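Local atomic coordinates of DspB (Aggregatibacter actinomycetemcomitans, PDB entry 1YHT), a protein that hydrolyses terminal N-acetylhexosamine residues as a family 20 glycoside hydrolase, and disperses biofilms, probably by cleaving their N-acetylglucosamine polysaccharide. Residues A[28-38]-A[337-347]. Numbering follows the deposited sequence.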
# COMPACT_ATOMS: atom_id res chain seq x y z
N HIS A 28 10.65 -4.18 -5.02
CA HIS A 28 11.10 -5.46 -5.59
C HIS A 28 10.05 -5.94 -6.61
O HIS A 28 8.86 -5.94 -6.31
CB HIS A 28 11.24 -6.54 -4.52
CG HIS A 28 12.02 -7.74 -4.99
ND1 HIS A 28 11.47 -8.73 -5.78
CD2 HIS A 28 13.33 -8.04 -4.86
CE1 HIS A 28 12.41 -9.62 -6.08
NE2 HIS A 28 13.55 -9.22 -5.53
N PHE A 29 10.47 -6.30 -7.82
CA PHE A 29 9.50 -6.61 -8.88
C PHE A 29 9.13 -8.06 -8.83
O PHE A 29 9.97 -8.88 -8.50
CB PHE A 29 10.11 -6.30 -10.25
CG PHE A 29 9.12 -6.23 -11.36
CD1 PHE A 29 8.34 -5.12 -11.54
CD2 PHE A 29 8.98 -7.30 -12.25
CE1 PHE A 29 7.44 -5.02 -12.57
CE2 PHE A 29 8.08 -7.21 -13.29
CZ PHE A 29 7.31 -6.08 -13.46
N TYR A 30 7.89 -8.39 -9.19
CA TYR A 30 7.42 -9.76 -9.26
C TYR A 30 6.78 -10.04 -10.63
O TYR A 30 5.96 -9.27 -11.17
CB TYR A 30 6.38 -10.06 -8.14
CG TYR A 30 6.91 -9.83 -6.72
CD1 TYR A 30 7.20 -10.91 -5.87
CD2 TYR A 30 7.13 -8.56 -6.24
CE1 TYR A 30 7.64 -10.73 -4.56
CE2 TYR A 30 7.62 -8.34 -4.93
CZ TYR A 30 7.85 -9.42 -4.09
OH TYR A 30 8.34 -9.22 -2.82
N SER A 31 7.18 -11.17 -11.19
CA SER A 31 6.69 -11.61 -12.48
C SER A 31 5.18 -11.85 -12.45
O SER A 31 4.63 -12.16 -11.41
CB SER A 31 7.44 -12.87 -12.91
OG SER A 31 6.93 -14.01 -12.25
N PRO A 32 4.49 -11.67 -13.57
CA PRO A 32 3.08 -12.10 -13.60
C PRO A 32 2.80 -13.51 -13.04
O PRO A 32 1.85 -13.71 -12.29
CB PRO A 32 2.74 -12.03 -15.09
CG PRO A 32 3.57 -10.91 -15.59
CD PRO A 32 4.88 -11.01 -14.83
N GLU A 33 3.66 -14.46 -13.39
CA GLU A 33 3.54 -15.83 -12.88
C GLU A 33 3.52 -15.90 -11.35
O GLU A 33 2.70 -16.57 -10.77
CB GLU A 33 4.67 -16.72 -13.42
CG GLU A 33 4.44 -17.27 -14.82
CD GLU A 33 3.42 -18.40 -14.91
OE1 GLU A 33 3.13 -19.01 -13.85
OE2 GLU A 33 2.91 -18.66 -16.04
N VAL A 34 4.46 -15.21 -10.72
CA VAL A 34 4.58 -15.18 -9.27
C VAL A 34 3.42 -14.41 -8.64
O VAL A 34 2.90 -14.82 -7.61
CB VAL A 34 5.92 -14.62 -8.85
CG1 VAL A 34 5.97 -14.38 -7.36
CG2 VAL A 34 7.09 -15.55 -9.31
N ILE A 35 2.99 -13.31 -9.27
CA ILE A 35 1.82 -12.59 -8.80
C ILE A 35 0.58 -13.49 -8.81
O ILE A 35 -0.21 -13.49 -7.85
CB ILE A 35 1.59 -11.31 -9.61
CG1 ILE A 35 2.72 -10.28 -9.26
CG2 ILE A 35 0.23 -10.72 -9.25
CD1 ILE A 35 2.73 -9.03 -10.09
N LYS A 36 0.41 -14.26 -9.86
CA LYS A 36 -0.65 -15.26 -9.92
C LYS A 36 -0.55 -16.34 -8.82
O LYS A 36 -1.58 -16.79 -8.32
CB LYS A 36 -0.70 -15.93 -11.28
CG LYS A 36 -1.29 -15.07 -12.38
CD LYS A 36 -1.01 -15.71 -13.74
CE LYS A 36 -1.63 -14.91 -14.89
NZ LYS A 36 -1.69 -15.76 -16.09
N SER A 37 0.67 -16.75 -8.45
CA SER A 37 0.85 -17.66 -7.33
C SER A 37 0.40 -17.06 -5.99
O SER A 37 -0.21 -17.72 -5.18
CB SER A 37 2.30 -18.17 -7.27
OG SER A 37 2.61 -19.02 -8.37
N PHE A 38 0.72 -15.78 -5.75
CA PHE A 38 0.23 -15.08 -4.57
C PHE A 38 -1.30 -15.07 -4.57
O PHE A 38 -1.93 -15.30 -3.52
CB PHE A 38 0.72 -13.61 -4.55
CG PHE A 38 2.08 -13.41 -4.04
CD1 PHE A 38 2.42 -13.79 -2.76
CD2 PHE A 38 3.06 -12.83 -4.84
CE1 PHE A 38 3.69 -13.56 -2.27
CE2 PHE A 38 4.30 -12.58 -4.35
CZ PHE A 38 4.63 -12.98 -3.04
N LEU A 337 17.15 -11.59 -3.44
CA LEU A 337 16.18 -12.67 -3.51
C LEU A 337 15.35 -12.60 -4.78
O LEU A 337 14.97 -11.50 -5.22
CB LEU A 337 15.21 -12.62 -2.33
CG LEU A 337 15.66 -12.93 -0.90
CD1 LEU A 337 14.55 -12.48 0.04
CD2 LEU A 337 15.89 -14.42 -0.78
N LYS A 338 15.04 -13.77 -5.34
CA LYS A 338 14.12 -13.85 -6.44
C LYS A 338 12.67 -13.81 -5.99
O LYS A 338 12.31 -14.29 -4.91
CB LYS A 338 14.33 -15.14 -7.21
CG LYS A 338 15.69 -15.17 -7.90
CD LYS A 338 15.72 -14.15 -9.05
CE LYS A 338 16.86 -14.46 -10.04
NZ LYS A 338 18.10 -13.71 -9.71
N ASP A 339 11.85 -13.25 -6.87
CA ASP A 339 10.42 -13.14 -6.64
C ASP A 339 9.82 -14.49 -6.22
O ASP A 339 9.15 -14.59 -5.20
CB ASP A 339 9.72 -12.47 -7.87
CG ASP A 339 9.96 -13.17 -9.18
OD1 ASP A 339 10.67 -14.20 -9.22
OD2 ASP A 339 9.41 -12.66 -10.21
N GLU A 340 10.12 -15.55 -6.96
CA GLU A 340 9.60 -16.87 -6.61
C GLU A 340 10.07 -17.39 -5.25
O GLU A 340 9.31 -18.00 -4.53
CB GLU A 340 9.90 -17.86 -7.75
CG GLU A 340 9.51 -19.29 -7.45
CD GLU A 340 8.02 -19.54 -7.21
OE1 GLU A 340 7.16 -18.63 -7.39
OE2 GLU A 340 7.71 -20.71 -6.84
N THR A 341 11.31 -17.09 -4.85
CA THR A 341 11.80 -17.50 -3.51
C THR A 341 10.99 -16.78 -2.43
O THR A 341 10.59 -17.39 -1.40
CB THR A 341 13.27 -17.15 -3.35
OG1 THR A 341 14.00 -17.84 -4.35
CG2 THR A 341 13.85 -17.49 -1.97
N ILE A 342 10.74 -15.50 -2.66
CA ILE A 342 9.93 -14.73 -1.70
C ILE A 342 8.53 -15.32 -1.57
O ILE A 342 7.98 -15.51 -0.45
CB ILE A 342 9.82 -13.25 -2.11
CG1 ILE A 342 11.19 -12.58 -2.01
CG2 ILE A 342 8.75 -12.53 -1.21
CD1 ILE A 342 11.31 -11.31 -2.82
N GLN A 343 7.90 -15.56 -2.71
CA GLN A 343 6.57 -16.12 -2.72
C GLN A 343 6.52 -17.48 -2.01
O GLN A 343 5.66 -17.69 -1.15
CB GLN A 343 6.10 -16.24 -4.15
CG GLN A 343 4.64 -16.63 -4.33
CD GLN A 343 4.41 -18.15 -4.36
OE1 GLN A 343 5.16 -18.90 -4.96
NE2 GLN A 343 3.37 -18.58 -3.69
N LYS A 344 7.40 -18.40 -2.36
CA LYS A 344 7.34 -19.74 -1.76
C LYS A 344 7.58 -19.70 -0.25
O LYS A 344 6.92 -20.42 0.50
CB LYS A 344 8.31 -20.72 -2.43
CG LYS A 344 9.76 -20.37 -2.27
CD LYS A 344 10.74 -21.49 -2.89
CE LYS A 344 10.94 -21.40 -4.42
NZ LYS A 344 12.17 -20.55 -4.90
N ASN A 345 8.49 -18.84 0.19
CA ASN A 345 8.82 -18.76 1.62
C ASN A 345 7.80 -18.01 2.49
O ASN A 345 7.81 -18.19 3.72
CB ASN A 345 10.22 -18.24 1.83
CG ASN A 345 11.27 -19.32 1.55
OD1 ASN A 345 11.54 -20.16 2.42
ND2 ASN A 345 11.84 -19.32 0.34
N THR A 346 6.98 -17.15 1.89
CA THR A 346 5.99 -16.38 2.67
C THR A 346 4.61 -17.02 2.64
O THR A 346 3.69 -16.54 3.27
CB THR A 346 5.87 -14.90 2.17
OG1 THR A 346 5.66 -14.86 0.76
CG2 THR A 346 7.18 -14.15 2.49
N LYS A 347 4.46 -18.12 1.92
CA LYS A 347 3.17 -18.79 1.77
C LYS A 347 2.56 -19.18 3.11
O LYS A 347 1.40 -18.94 3.35
CB LYS A 347 3.34 -20.04 0.88
CG LYS A 347 2.12 -20.57 0.20
CD LYS A 347 2.54 -21.65 -0.85
CE LYS A 347 1.71 -21.68 -2.20
NZ LYS A 347 2.28 -21.01 -3.52
O HOH W 1 9.38 -15.21 -11.99
O HOH W 2 5.11 -18.74 -8.98
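Asp339, in the first turn of its helix, reaches across to the backbone just ahead of helix 32-38: Ser31 N donates to Asp339 OD2 at 2.9 Å, a fairly straight bond met on the anti side of the carboxylate. A chi1 of 56° sets CG between the backbone N and carbonyl carbon of Asp339; OD1 takes a bent bond from Glu340 N, above the carboxylate plane, while OD2 turns to Ser31 N, and one short carboxylate thus ties the first turn of its own helix to the N-cap residue of the other. Ser31 suits the N-cap, its small hydroxyl accepting from Val34 N, and a water joins Ser31 OG to Asp339 OD2. Nearby, His28 donates from NE2 to Leu337 O (2.7 Å), the oxygen lying 25° out of the ring plane, while Ile342 CD1 covers one imidazole face in a CH-pi contact. The Tyr30 ring lies alongside, broad enough to touch both Ile342, whose CG2 is at its edge, and Asp339, whose CB is 3.6 Å from Tyr30 CD1. The two helices belong to the outer layer of a TIM barrel, first and last around it, and run side by side at 8° with axes 9.7 Å apart; Tyr30, Phe38 and Ile342 all rest on Ile329 of strand 324-329. Between the two helices, branched Val34 splits its methyls, CG1 meeting Gln343 CB at 3.7 Å and CG2 lying against the Asp339 carboxyl carbon. With CG anti to the backbone N, Gln343 lays that apolar methylene over the centre of the Phe38 ring, 3.8 Å from the centroid, before the chain bends at chi2. A second water bridges Ser37 OG and Glu340 OE1, donating to the carboxylate oxygen at 2.6 Å.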